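Local coordinates for protein seryl-tRNA synthetase, cytoplasmic (Candida albicans, PDB 3QO8) that attaches serine to tRNA(Ser) in two steps, first activating the amino acid with ATP as Ser-AMP and then passing it to the acceptor end of the tRNA, at residues Y183-S197 with L425-P439. Numbering follows the deposited sequence.
Sequences YGVFLNQALINYGLS and LVIPEVLRKYIPGEP. With SSA (5'-O-(N-(L-seryl)-sulfamoyl)adenosine), chain D.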
loop_
_atom_site.group_PDB
_atom_site.type_symbol
_atom_site.label_atom_id
_atom_site.label_comp_id
_atom_site.label_asym_id
_atom_site.label_seq_id
_atom_site.Cartn_x
_atom_site.Cartn_y
_atom_site.Cartn_z
ATOM N N TYR A 183 13.396 10.621 -12.491
ATOM C CA TYR A 183 13.529 9.407 -13.289
ATOM C C TYR A 183 13.465 8.123 -12.466
ATOM O O TYR A 183 13.282 7.038 -13.022
ATOM C CB TYR A 183 14.785 9.448 -14.173
ATOM C CG TYR A 183 14.643 10.405 -15.329
ATOM C CD1 TYR A 183 15.318 11.621 -15.339
ATOM C CD2 TYR A 183 13.807 10.109 -16.397
ATOM C CE1 TYR A 183 15.174 12.509 -16.398
ATOM C CE2 TYR A 183 13.649 10.991 -17.451
ATOM C CZ TYR A 183 14.338 12.183 -17.448
ATOM O OH TYR A 183 14.188 13.053 -18.498
ATOM N N GLY A 184 13.637 8.243 -11.155
ATOM C CA GLY A 184 13.396 7.125 -10.266
ATOM C C GLY A 184 11.952 6.673 -10.390
ATOM O O GLY A 184 11.680 5.477 -10.482
ATOM N N VAL A 185 11.026 7.633 -10.400
ATOM C CA VAL A 185 9.605 7.328 -10.566
ATOM C C VAL A 185 9.362 6.779 -11.964
ATOM O O VAL A 185 8.688 5.770 -12.117
ATOM C CB VAL A 185 8.706 8.570 -10.358
ATOM C CG1 VAL A 185 7.208 8.191 -10.546
ATOM C CG2 VAL A 185 8.942 9.210 -8.969
ATOM N N PHE A 186 9.916 7.440 -12.983
ATOM C CA PHE A 186 9.672 7.038 -14.374
ATOM C C PHE A 186 10.204 5.628 -14.681
ATOM O O PHE A 186 9.573 4.854 -15.406
ATOM C CB PHE A 186 10.275 8.046 -15.353
ATOM C CG PHE A 186 9.519 9.355 -15.437
ATOM C CD1 PHE A 186 8.141 9.388 -15.343
ATOM C CD2 PHE A 186 10.201 10.552 -15.621
ATOM C CE1 PHE A 186 7.442 10.591 -15.441
ATOM C CE2 PHE A 186 9.508 11.768 -15.717
ATOM C CZ PHE A 186 8.135 11.782 -15.620
ATOM N N LEU A 187 11.359 5.289 -14.121
ATOM C CA LEU A 187 11.914 3.954 -14.340
ATOM C C LEU A 187 11.063 2.886 -13.663
ATOM O O LEU A 187 10.877 1.803 -14.202
ATOM C CB LEU A 187 13.351 3.861 -13.818
ATOM C CG LEU A 187 14.419 4.433 -14.754
ATOM C CD1 LEU A 187 15.716 4.697 -14.008
ATOM C CD2 LEU A 187 14.632 3.506 -15.946
ATOM N N ASN A 188 10.598 3.174 -12.454
ATOM C CA ASN A 188 9.738 2.234 -11.752
ATOM C C ASN A 188 8.453 1.966 -12.542
ATOM O O ASN A 188 8.081 0.817 -12.762
ATOM C CB ASN A 188 9.429 2.732 -10.344
ATOM C CG ASN A 188 9.033 1.608 -9.412
ATOM O OD1 ASN A 188 9.804 0.667 -9.183
ATOM N ND2 ASN A 188 7.853 1.715 -8.838
ATOM N N GLN A 189 7.801 3.036 -12.998
ATOM C CA GLN A 189 6.606 2.903 -13.830
ATOM C C GLN A 189 6.904 2.185 -15.146
ATOM O O GLN A 189 6.100 1.375 -15.615
ATOM C CB GLN A 189 5.975 4.278 -14.088
ATOM C CG GLN A 189 5.265 4.854 -12.857
ATOM C CD GLN A 189 4.119 3.978 -12.396
ATOM O OE1 GLN A 189 4.055 3.562 -11.240
ATOM N NE2 GLN A 189 3.201 3.697 -13.300
ATOM N N ALA A 190 8.057 2.491 -15.744
ATOM C CA ALA A 190 8.466 1.837 -16.974
ATOM C C ALA A 190 8.505 0.327 -16.771
ATOM O O ALA A 190 7.979 -0.425 -17.583
ATOM C CB ALA A 190 9.856 2.368 -17.458
ATOM N N LEU A 191 9.147 -0.121 -15.695
ATOM C CA LEU A 191 9.230 -1.565 -15.434
ATOM C C LEU A 191 7.860 -2.195 -15.183
ATOM O O LEU A 191 7.572 -3.292 -15.661
ATOM C CB LEU A 191 10.163 -1.861 -14.262
ATOM C CG LEU A 191 11.638 -1.770 -14.674
ATOM C CD1 LEU A 191 12.506 -1.654 -13.457
ATOM C CD2 LEU A 191 12.010 -2.998 -15.514
ATOM N N ILE A 192 7.013 -1.498 -14.435
ATOM C CA ILE A 192 5.671 -2.000 -14.186
ATOM C C ILE A 192 4.905 -2.178 -15.510
ATOM O O ILE A 192 4.310 -3.228 -15.768
ATOM C CB ILE A 192 4.896 -1.041 -13.267
ATOM C CG1 ILE A 192 5.479 -1.073 -11.848
ATOM C CG2 ILE A 192 3.423 -1.406 -13.254
ATOM C CD1 ILE A 192 5.055 0.118 -10.981
ATOM N N ASN A 193 4.927 -1.153 -16.355
ATOM C CA ASN A 193 4.175 -1.203 -17.617
ATOM C C ASN A 193 4.780 -2.105 -18.685
ATOM O O ASN A 193 4.065 -2.806 -19.422
ATOM C CB ASN A 193 3.953 0.211 -18.156
ATOM C CG ASN A 193 3.000 0.994 -17.287
ATOM O OD1 ASN A 193 1.931 0.506 -16.942
ATOM N ND2 ASN A 193 3.388 2.195 -16.910
ATOM N N TYR A 194 6.100 -2.103 -18.765
ATOM C CA TYR A 194 6.769 -3.038 -19.670
ATOM C C TYR A 194 6.455 -4.477 -19.249
ATOM O O TYR A 194 6.063 -5.309 -20.075
ATOM C CB TYR A 194 8.282 -2.776 -19.738
ATOM C CG TYR A 194 9.019 -3.813 -20.561
ATOM C CD1 TYR A 194 8.542 -4.195 -21.815
ATOM C CD2 TYR A 194 10.160 -4.440 -20.066
ATOM C CE1 TYR A 194 9.194 -5.153 -22.567
ATOM C CE2 TYR A 194 10.826 -5.400 -20.814
ATOM C CZ TYR A 194 10.337 -5.749 -22.066
ATOM O OH TYR A 194 10.984 -6.700 -22.818
ATOM N N GLY A 195 6.583 -4.754 -17.956
ATOM C CA GLY A 195 6.276 -6.070 -17.419
ATOM C C GLY A 195 4.858 -6.536 -17.713
ATOM O O GLY A 195 4.649 -7.696 -18.096
ATOM N N LEU A 196 3.876 -5.651 -17.523
ATOM C CA LEU A 196 2.484 -5.989 -17.840
ATOM C C LEU A 196 2.304 -6.244 -19.330
ATOM O O LEU A 196 1.638 -7.197 -19.737
ATOM C CB LEU A 196 1.530 -4.871 -17.389
ATOM C CG LEU A 196 1.348 -4.747 -15.879
ATOM C CD1 LEU A 196 0.539 -3.494 -15.511
ATOM C CD2 LEU A 196 0.660 -6.001 -15.342
ATOM N N SER A 197 2.905 -5.385 -20.148
ATOM C CA SER A 197 2.768 -5.498 -21.597
ATOM C C SER A 197 3.427 -6.780 -22.073
ATOM O O SER A 197 2.876 -7.513 -22.911
ATOM C CB SER A 197 3.411 -4.296 -22.290
ATOM O OG SER A 197 3.263 -4.384 -23.694
ATOM N N LEU A 425 23.503 7.709 -16.793
ATOM C CA LEU A 425 22.857 6.403 -16.958
ATOM C C LEU A 425 22.259 6.243 -18.351
ATOM O O LEU A 425 21.435 7.051 -18.777
ATOM C CB LEU A 425 21.715 6.247 -15.943
ATOM C CG LEU A 425 21.035 4.875 -16.007
ATOM C CD1 LEU A 425 21.933 3.857 -15.314
ATOM C CD2 LEU A 425 19.634 4.897 -15.383
ATOM N N VAL A 426 22.660 5.194 -19.054
ATOM C CA VAL A 426 22.000 4.839 -20.306
ATOM C C VAL A 426 20.634 4.189 -19.979
ATOM O O VAL A 426 20.536 3.360 -19.089
ATOM C CB VAL A 426 22.885 3.874 -21.138
ATOM C CG1 VAL A 426 22.094 3.266 -22.296
ATOM C CG2 VAL A 426 24.129 4.596 -21.650
ATOM N N ILE A 427 19.576 4.586 -20.677
ATOM C CA ILE A 427 18.261 3.988 -20.446
ATOM C C ILE A 427 18.124 2.715 -21.286
ATOM O O ILE A 427 18.316 2.752 -22.504
ATOM C CB ILE A 427 17.121 4.975 -20.815
ATOM C CG1 ILE A 427 17.225 6.272 -19.993
ATOM C CG2 ILE A 427 15.752 4.317 -20.656
ATOM C CD1 ILE A 427 17.054 6.114 -18.497
ATOM N N PRO A 428 17.800 1.579 -20.649
ATOM C CA PRO A 428 17.646 0.352 -21.442
ATOM C C PRO A 428 16.675 0.572 -22.613
ATOM O O PRO A 428 15.605 1.137 -22.427
ATOM C CB PRO A 428 17.068 -0.641 -20.435
ATOM C CG PRO A 428 17.657 -0.180 -19.100
ATOM C CD PRO A 428 17.707 1.329 -19.196
ATOM N N GLU A 429 17.045 0.129 -23.807
ATOM C CA GLU A 429 16.235 0.421 -24.990
ATOM C C GLU A 429 14.749 0.068 -24.851
ATOM O O GLU A 429 13.904 0.879 -25.198
ATOM C CB GLU A 429 16.832 -0.212 -26.250
ATOM C CG GLU A 429 16.379 0.448 -27.549
ATOM C CD GLU A 429 14.972 0.049 -27.962
ATOM O OE1 GLU A 429 14.508 -1.038 -27.545
ATOM O OE2 GLU A 429 14.329 0.824 -28.707
ATOM N N VAL A 430 14.426 -1.121 -24.345
ATOM C CA VAL A 430 13.025 -1.540 -24.239
ATOM C C VAL A 430 12.188 -0.678 -23.300
ATOM O O VAL A 430 10.970 -0.703 -23.394
ATOM C CB VAL A 430 12.867 -3.012 -23.784
ATOM C CG1 VAL A 430 13.605 -3.945 -24.726
ATOM C CG2 VAL A 430 13.353 -3.187 -22.347
ATOM N N LEU A 431 12.823 0.075 -22.400
ATOM C CA LEU A 431 12.064 0.887 -21.440
ATOM C C LEU A 431 11.789 2.292 -21.964
ATOM O O LEU A 431 10.918 2.990 -21.453
ATOM C CB LEU A 431 12.804 0.985 -20.094
ATOM C CG LEU A 431 12.985 -0.317 -19.312
ATOM C CD1 LEU A 431 13.723 -0.067 -18.005
ATOM C CD2 LEU A 431 11.624 -0.984 -19.045
ATOM N N ARG A 432 12.546 2.707 -22.978
ATOM C CA ARG A 432 12.494 4.092 -23.451
ATOM C C ARG A 432 11.100 4.583 -23.811
ATOM O O ARG A 432 10.741 5.720 -23.508
ATOM C CB ARG A 432 13.456 4.293 -24.632
ATOM C CG ARG A 432 14.911 4.280 -24.182
ATOM C CD ARG A 432 15.909 4.193 -25.346
ATOM N NE ARG A 432 17.233 3.847 -24.831
ATOM C CZ ARG A 432 18.325 3.732 -25.579
ATOM N NH1 ARG A 432 18.252 3.929 -26.890
ATOM N NH2 ARG A 432 19.489 3.412 -25.013
ATOM N N LYS A 433 10.310 3.720 -24.438
ATOM C CA LYS A 433 8.999 4.134 -24.911
ATOM C C LYS A 433 8.044 4.369 -23.743
ATOM O O LYS A 433 6.996 4.982 -23.924
ATOM C CB LYS A 433 8.412 3.115 -25.893
ATOM C CG LYS A 433 7.932 1.823 -25.242
ATOM C CD LYS A 433 7.343 0.859 -26.259
ATOM C CE LYS A 433 5.879 0.555 -25.960
ATOM N NZ LYS A 433 4.985 1.749 -26.093
ATOM N N TYR A 434 8.413 3.895 -22.551
ATOM C CA TYR A 434 7.543 4.022 -21.376
ATOM C C TYR A 434 7.859 5.268 -20.551
ATOM O O TYR A 434 7.222 5.527 -19.535
ATOM C CB TYR A 434 7.620 2.766 -20.488
ATOM C CG TYR A 434 7.132 1.513 -21.174
ATOM C CD1 TYR A 434 5.774 1.193 -21.185
ATOM C CD2 TYR A 434 8.009 0.667 -21.828
ATOM C CE1 TYR A 434 5.310 0.052 -21.824
ATOM C CE2 TYR A 434 7.555 -0.482 -22.473
ATOM C CZ TYR A 434 6.205 -0.779 -22.462
ATOM O OH TYR A 434 5.747 -1.908 -23.085
ATOM N N ILE A 435 8.841 6.035 -21.004
ATOM C CA ILE A 435 9.318 7.197 -20.268
ATOM C C ILE A 435 9.096 8.454 -21.108
ATOM O O ILE A 435 9.444 8.484 -22.290
ATOM C CB ILE A 435 10.812 7.042 -19.934
ATOM C CG1 ILE A 435 11.020 5.823 -19.016
ATOM C CG2 ILE A 435 11.376 8.330 -19.312
ATOM C CD1 ILE A 435 12.521 5.463 -18.815
ATOM N N PRO A 436 8.505 9.491 -20.505
ATOM C CA PRO A 436 8.264 10.741 -21.241
ATOM C C PRO A 436 9.558 11.274 -21.858
ATOM O O PRO A 436 10.573 11.380 -21.177
ATOM C CB PRO A 436 7.763 11.696 -20.153
ATOM C CG PRO A 436 7.159 10.792 -19.110
ATOM C CD PRO A 436 8.047 9.568 -19.107
ATOM N N GLY A 437 9.514 11.603 -23.141
ATOM C CA GLY A 437 10.689 12.076 -23.841
ATOM C C GLY A 437 11.508 10.948 -24.437
ATOM O O GLY A 437 12.442 11.190 -25.199
ATOM N N GLU A 438 11.152 9.713 -24.098
ATOM C CA GLU A 438 11.917 8.547 -24.530
ATOM C C GLU A 438 13.423 8.836 -24.510
ATOM O O GLU A 438 14.105 8.690 -25.520
ATOM C CB GLU A 438 11.476 8.104 -25.927
ATOM C CG GLU A 438 9.972 7.884 -26.042
ATOM C CD GLU A 438 9.551 7.315 -27.387
ATOM O OE1 GLU A 438 10.431 7.060 -28.233
ATOM O OE2 GLU A 438 8.335 7.120 -27.590
ATOM N N PRO A 439 13.950 9.243 -23.348
ATOM C CA PRO A 439 15.387 9.528 -23.280
ATOM C C PRO A 439 16.218 8.269 -23.532
ATOM O O PRO A 439 15.807 7.178 -23.155
ATOM C CB PRO A 439 15.580 10.009 -21.838
ATOM C CG PRO A 439 14.449 9.378 -21.070
ATOM C CD PRO A 439 13.286 9.375 -22.040
HETATM N N10 SSA D . 20.808 -8.749 -29.728
HETATM C CA SSA D . 20.745 -7.301 -29.667
HETATM C CB SSA D . 19.286 -6.868 -29.780
HETATM O OG SSA D . 19.181 -5.445 -29.645
HETATM C C9 SSA D . 21.329 -6.824 -28.365
HETATM O O9 SSA D . 21.421 -5.632 -28.125
HETATM N N8 SSA D . 21.723 -7.766 -27.508
HETATM S S1 SSA D . 22.198 -7.393 -26.020
HETATM O O1S SSA D . 22.259 -8.595 -25.237
HETATM O O2S SSA D . 23.489 -6.759 -26.067
HETATM O "O5'" SSA D . 21.185 -6.408 -25.406
HETATM C "C5'" SSA D . 19.965 -6.858 -24.820
HETATM C "C4'" SSA D . 19.030 -5.659 -24.701
HETATM O "O4'" SSA D . 19.450 -4.780 -23.654
HETATM C "C3'" SSA D . 19.026 -4.825 -25.971
HETATM O "O3'" SSA D . 17.915 -5.166 -26.805
HETATM C "C2'" SSA D . 18.905 -3.395 -25.496
HETATM O "O2'" SSA D . 17.537 -2.995 -25.493
HETATM C "C1'" SSA D . 19.410 -3.411 -24.066
HETATM N N9 SSA D . 20.766 -2.814 -24.078
HETATM C C8 SSA D . 21.941 -3.462 -23.987
HETATM N N7 SSA D . 22.941 -2.549 -24.053
HETATM C C5 SSA D . 22.379 -1.327 -24.192
HETATM C C6 SSA D . 22.886 -0.039 -24.305
HETATM N N6 SSA D . 24.225 0.193 -24.290
HETATM N N1 SSA D . 22.020 0.991 -24.437
HETATM C C2 SSA D . 20.695 0.789 -24.450
HETATM N N3 SSA D . 20.181 -0.442 -24.339
HETATM C C4 SSA D . 21.005 -1.509 -24.213
HETATM O O HOH W 1 12.842 12.905 -20.823
HETATM O O HOH W 2 7.694 6.054 -16.927
HETATM O O HOH W 3 5.305 3.982 -18.143
HETATM O O HOH W 4 3.327 -1.674 -24.851
#
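Tyr434 lays one face of its ring along helix 183-197, with CZ 3.6 Å from Tyr194 CA, while its CB sits 3.8 Å from CB of Ala190, a small residue where the backbones come nearest, CA to CA 5.0 Å between Ala190 and Tyr434. Tyr194 answers from the helix: its CB lies over the Tyr434 ring, and the two rings meet obliquely, their planes at 49°. With chi1 at 174°, CG of Tyr194 is anti to its backbone N, and the ring receives Val430 CG2 over one face, 3.7 Å from CE2. The hydroxyl of Tyr194 bonds to Ser329. At the other end, Pro436 turns its CG-CD edge onto one face of Phe186, a CH-pi contact in which Pro436 CD stands 3.8 Å from the ring centroid, 12° off the normal. The helix is consistent with motif 1 of class II synthetases, whose long helix builds the dimer interface, and exemplifies an interface helix serving two partners: Gln189 and Asn193 hydrogen-bond to Asn193 and Gln189 of the second subunit, and segment 425-439 covers another side. Between the aromatic ends, Ile435 CD1 and Leu187 CD2 meet at 4.1 Å, and Leu431 CD2 packs on Tyr194 CB. Direct contact is apolar, and polar links run through water: one molecule donates to both Phe186 O and Tyr434 O, another joins Asn193 ND2 to that same Tyr434 carbonyl. Within its own segment, Arg432 grips Ile427 O with NE and NH2, each at 2.8 Å, beside a second bound seryl-sulfamoyl adenosine, distinct from the catalytic-pocket copy, whose N3 accepts from Glu429 N.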